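PDB 5HZD: 3' terminal uridylyl transferase from Trypanosoma brucei, which catalyses the UTP-dependent addition of uridines to the 3' ends of guide RNAs, ribosomal RNA and some mRNAs during mitochondrial RNA editing. Local coordinates for residues V117-V129 and L280-I294. Numbering follows the deposited sequence.
Sequences VWDGTADIDFAVV and LYNIDFDLSFRAFGI
D125 and D286 have matching first torsions (chi1 -74° and -70°), each CG lying beside its own backbone N, and on paired parallel strands this sets the two carboxylates next to each other on one face, reaching out in the same direction. They illustrate how the palm of the nucleotidyltransferase fold gathers acids on one face of its central sheet. By similarity, D123 and D125 bind the catalytic magnesium and D286 is important for activity. No metal occupies this structure's site; D125 OD1 lies 4.1 Å from D286 OD2, and water 4 bridges D123 OD2 and D286 OD2, donating to both. K176, on the neighbouring strand, forms a salt bridge with D286 OD1.

The scaffold is a parallel ladder of strands 124-129 and 285-288. I124 N donates to D284 O, and D286 N to I124 O; F126 N reaches D286 O at 2.9 Å, nearly straight, and S288 N meets F126 O almost head-on, before V128 N closes the series on S288 O.

The opposite face is hydrophobic. In an offset edge-to-face pair, F126 presents its edge to the face of F285, planes at 68°, with F126 CE2 3.6 Å from F285 CG. L280 CD1 and I283 CD1 pack against the same F126 ring, and I124 CG2 lies over the rim of one face, while L93 of helix 80-100 also touches it. Before the strand, the indole edge of W118 meets I283, W118 CH2 lying 3.7 Å from I283 CG2, and W118 NE1 holds A122 O in the ring plane. Water 3 sits between that carbonyl and D284 O, 2.9 Å from the latter.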
# COMPACT_ATOMS: atom_id res chain seq x y z
N VAL A 117 -5.25 -4.14 9.19
CA VAL A 117 -5.39 -5.58 9.00
C VAL A 117 -4.46 -6.01 7.86
O VAL A 117 -4.03 -5.17 7.06
CB VAL A 117 -6.85 -5.99 8.62
CG1 VAL A 117 -7.83 -5.66 9.72
CG2 VAL A 117 -7.27 -5.36 7.29
N TRP A 118 -4.18 -7.31 7.78
CA TRP A 118 -3.43 -7.87 6.65
C TRP A 118 -3.99 -9.26 6.32
O TRP A 118 -4.24 -10.05 7.22
CB TRP A 118 -1.94 -7.93 6.99
CG TRP A 118 -1.07 -8.47 5.86
CD1 TRP A 118 -0.96 -7.97 4.60
CD2 TRP A 118 -0.18 -9.58 5.93
NE1 TRP A 118 -0.05 -8.70 3.88
CE2 TRP A 118 0.43 -9.71 4.67
CE3 TRP A 118 0.15 -10.49 6.94
CZ2 TRP A 118 1.38 -10.70 4.39
CZ3 TRP A 118 1.07 -11.49 6.65
CH2 TRP A 118 1.66 -11.58 5.38
N ASP A 119 -4.19 -9.55 5.02
CA ASP A 119 -4.84 -10.80 4.63
C ASP A 119 -3.87 -11.95 4.38
O ASP A 119 -4.26 -13.11 4.15
CB ASP A 119 -5.75 -10.55 3.40
CG ASP A 119 -4.98 -10.05 2.19
OD1 ASP A 119 -3.74 -9.98 2.26
OD2 ASP A 119 -5.61 -9.75 1.14
N GLY A 120 -2.58 -11.64 4.46
CA GLY A 120 -1.56 -12.67 4.38
C GLY A 120 -1.07 -12.76 2.95
O GLY A 120 -0.16 -13.53 2.65
N THR A 121 -1.65 -11.96 2.07
CA THR A 121 -1.32 -12.02 0.64
C THR A 121 -0.90 -10.68 0.04
O THR A 121 -0.01 -10.63 -0.81
CB THR A 121 -2.51 -12.53 -0.19
OG1 THR A 121 -3.60 -11.61 -0.08
CG2 THR A 121 -2.93 -13.92 0.28
N ALA A 122 -1.53 -9.59 0.48
CA ALA A 122 -1.19 -8.25 -0.04
C ALA A 122 0.30 -7.97 0.14
O ALA A 122 0.89 -8.36 1.16
CB ALA A 122 -2.00 -7.16 0.66
N ASP A 123 0.92 -7.30 -0.83
CA ASP A 123 2.34 -6.95 -0.67
C ASP A 123 2.57 -6.14 0.61
O ASP A 123 1.77 -5.27 0.95
CB ASP A 123 2.82 -6.08 -1.85
CG ASP A 123 2.89 -6.83 -3.15
OD1 ASP A 123 2.52 -8.02 -3.21
OD2 ASP A 123 3.32 -6.20 -4.15
N ILE A 124 3.68 -6.40 1.31
CA ILE A 124 4.07 -5.61 2.47
C ILE A 124 5.14 -4.65 2.00
O ILE A 124 6.02 -5.05 1.26
CB ILE A 124 4.70 -6.53 3.57
CG1 ILE A 124 3.61 -7.44 4.16
CG2 ILE A 124 5.41 -5.71 4.66
CD1 ILE A 124 2.54 -6.71 5.02
N ASP A 125 5.03 -3.37 2.37
CA ASP A 125 6.12 -2.42 2.12
C ASP A 125 7.00 -2.30 3.35
O ASP A 125 6.50 -2.15 4.47
CB ASP A 125 5.57 -1.03 1.80
CG ASP A 125 4.98 -0.96 0.41
OD1 ASP A 125 5.78 -0.89 -0.55
OD2 ASP A 125 3.73 -0.97 0.29
N PHE A 126 8.31 -2.37 3.14
CA PHE A 126 9.25 -2.20 4.24
C PHE A 126 10.11 -0.99 3.91
O PHE A 126 10.70 -0.93 2.82
CB PHE A 126 10.20 -3.40 4.35
CG PHE A 126 9.58 -4.67 4.82
CD1 PHE A 126 9.03 -4.76 6.10
CD2 PHE A 126 9.66 -5.83 4.05
CE1 PHE A 126 8.50 -5.95 6.58
CE2 PHE A 126 9.14 -7.03 4.52
CZ PHE A 126 8.57 -7.11 5.78
N ALA A 127 10.18 -0.04 4.82
CA ALA A 127 11.11 1.09 4.67
C ALA A 127 12.28 0.88 5.62
O ALA A 127 12.09 0.55 6.78
CB ALA A 127 10.41 2.40 5.08
N VAL A 128 13.50 1.08 5.13
CA VAL A 128 14.71 0.89 5.95
C VAL A 128 15.32 2.27 6.19
O VAL A 128 15.78 2.91 5.25
CB VAL A 128 15.71 0.00 5.18
CG1 VAL A 128 17.05 -0.12 5.95
CG2 VAL A 128 15.09 -1.39 4.91
N VAL A 129 15.34 2.73 7.44
CA VAL A 129 15.70 4.10 7.76
C VAL A 129 16.52 4.14 9.04
O VAL A 129 16.16 3.49 10.05
CB VAL A 129 14.44 4.98 8.01
CG1 VAL A 129 14.84 6.44 8.33
CG2 VAL A 129 13.51 4.93 6.78
N LEU A 280 9.69 -14.19 6.40
CA LEU A 280 10.21 -13.24 5.41
C LEU A 280 10.37 -13.90 4.03
O LEU A 280 10.25 -13.24 2.99
CB LEU A 280 11.53 -12.66 5.91
CG LEU A 280 12.12 -11.56 5.03
CD1 LEU A 280 11.25 -10.30 5.05
CD2 LEU A 280 13.56 -11.21 5.43
N TYR A 281 10.62 -15.20 4.02
CA TYR A 281 10.83 -15.92 2.76
C TYR A 281 9.53 -16.17 2.02
O TYR A 281 9.53 -16.50 0.83
CB TYR A 281 11.50 -17.28 3.01
CG TYR A 281 12.90 -17.22 3.51
CD1 TYR A 281 13.99 -17.29 2.63
CD2 TYR A 281 13.17 -17.09 4.87
CE1 TYR A 281 15.29 -17.24 3.10
CE2 TYR A 281 14.48 -17.03 5.34
CZ TYR A 281 15.53 -17.10 4.47
OH TYR A 281 16.81 -17.05 5.00
N ASN A 282 8.41 -16.02 2.71
CA ASN A 282 7.14 -16.49 2.21
C ASN A 282 6.19 -15.38 1.78
O ASN A 282 5.07 -15.66 1.34
CB ASN A 282 6.45 -17.31 3.31
CG ASN A 282 7.28 -18.49 3.76
OD1 ASN A 282 8.05 -19.05 2.98
ND2 ASN A 282 7.13 -18.88 5.02
N ILE A 283 6.61 -14.14 1.93
CA ILE A 283 5.75 -13.02 1.64
C ILE A 283 6.29 -12.14 0.51
O ILE A 283 7.50 -11.93 0.40
CB ILE A 283 5.51 -12.17 2.91
CG1 ILE A 283 6.80 -11.57 3.42
CG2 ILE A 283 4.81 -13.00 3.99
CD1 ILE A 283 6.52 -10.53 4.50
N ASP A 284 5.40 -11.60 -0.31
CA ASP A 284 5.78 -10.61 -1.30
C ASP A 284 6.04 -9.30 -0.58
O ASP A 284 5.23 -8.88 0.25
CB ASP A 284 4.63 -10.35 -2.30
CG ASP A 284 4.36 -11.52 -3.23
OD1 ASP A 284 5.27 -12.26 -3.62
OD2 ASP A 284 3.17 -11.68 -3.61
N PHE A 285 7.16 -8.66 -0.89
CA PHE A 285 7.46 -7.34 -0.30
C PHE A 285 8.28 -6.46 -1.20
O PHE A 285 8.98 -6.94 -2.10
CB PHE A 285 8.11 -7.48 1.11
CG PHE A 285 9.50 -8.10 1.13
CD1 PHE A 285 10.64 -7.34 0.82
CD2 PHE A 285 9.67 -9.43 1.53
CE1 PHE A 285 11.92 -7.90 0.86
CE2 PHE A 285 10.96 -9.97 1.61
CZ PHE A 285 12.07 -9.22 1.25
N ASP A 286 8.13 -5.14 -0.99
CA ASP A 286 9.00 -4.15 -1.62
C ASP A 286 9.78 -3.50 -0.50
O ASP A 286 9.19 -3.03 0.48
CB ASP A 286 8.21 -3.05 -2.32
CG ASP A 286 7.48 -3.52 -3.57
OD1 ASP A 286 7.69 -4.68 -4.02
OD2 ASP A 286 6.69 -2.71 -4.10
N LEU A 287 11.10 -3.46 -0.65
CA LEU A 287 12.01 -2.85 0.33
C LEU A 287 12.57 -1.54 -0.24
O LEU A 287 13.17 -1.52 -1.30
CB LEU A 287 13.11 -3.87 0.67
CG LEU A 287 14.13 -3.54 1.76
CD1 LEU A 287 14.88 -4.78 2.12
CD2 LEU A 287 15.10 -2.45 1.31
N SER A 288 12.35 -0.44 0.47
CA SER A 288 12.82 0.87 0.07
C SER A 288 13.50 1.55 1.23
O SER A 288 13.54 1.01 2.35
CB SER A 288 11.63 1.72 -0.39
OG SER A 288 10.63 1.79 0.64
N PHE A 289 14.06 2.74 0.96
CA PHE A 289 14.94 3.39 1.92
C PHE A 289 14.48 4.77 2.33
O PHE A 289 15.22 5.52 3.00
CB PHE A 289 16.37 3.45 1.35
CG PHE A 289 16.94 2.10 1.06
CD1 PHE A 289 17.56 1.37 2.07
CD2 PHE A 289 16.82 1.53 -0.21
CE1 PHE A 289 18.09 0.12 1.84
CE2 PHE A 289 17.33 0.27 -0.44
CZ PHE A 289 17.96 -0.44 0.57
N ARG A 290 13.27 5.12 1.93
CA ARG A 290 12.73 6.45 2.23
C ARG A 290 11.59 6.41 3.22
O ARG A 290 10.92 5.40 3.40
CB ARG A 290 12.25 7.10 0.93
CG ARG A 290 13.36 7.16 -0.12
CD ARG A 290 12.95 7.92 -1.36
NE ARG A 290 13.98 7.81 -2.39
CZ ARG A 290 13.92 8.42 -3.57
NH1 ARG A 290 12.86 9.17 -3.86
NH2 ARG A 290 14.90 8.27 -4.45
N ALA A 291 11.33 7.54 3.87
CA ALA A 291 10.33 7.60 4.93
C ALA A 291 8.96 8.07 4.48
O ALA A 291 7.99 7.93 5.23
CB ALA A 291 10.82 8.46 6.08
N PHE A 292 8.84 8.63 3.27
CA PHE A 292 7.59 9.29 2.91
C PHE A 292 6.35 8.39 2.98
O PHE A 292 5.28 8.85 3.39
CB PHE A 292 7.69 9.99 1.54
CG PHE A 292 7.59 9.06 0.35
CD1 PHE A 292 6.37 8.83 -0.26
CD2 PHE A 292 8.73 8.46 -0.18
CE1 PHE A 292 6.28 7.98 -1.35
CE2 PHE A 292 8.64 7.63 -1.29
CZ PHE A 292 7.41 7.38 -1.86
N GLY A 293 6.49 7.12 2.60
CA GLY A 293 5.34 6.24 2.60
C GLY A 293 4.81 5.95 3.99
O GLY A 293 3.62 5.68 4.18
N ILE A 294 5.69 5.97 4.99
CA ILE A 294 5.26 5.81 6.37
C ILE A 294 4.26 6.89 6.77
O ILE A 294 3.20 6.61 7.33
CB ILE A 294 6.47 5.87 7.33
CG1 ILE A 294 7.46 4.76 6.99
CG2 ILE A 294 6.02 5.74 8.77
CD1 ILE A 294 8.85 4.98 7.61
O HOH W 1 2.07 -14.17 1.46
O HOH W 2 2.49 -12.28 0.21
O HOH W 3 2.77 -10.14 1.17
O HOH W 4 4.21 -3.60 -4.49
O HOH W 5 8.81 -0.19 0.06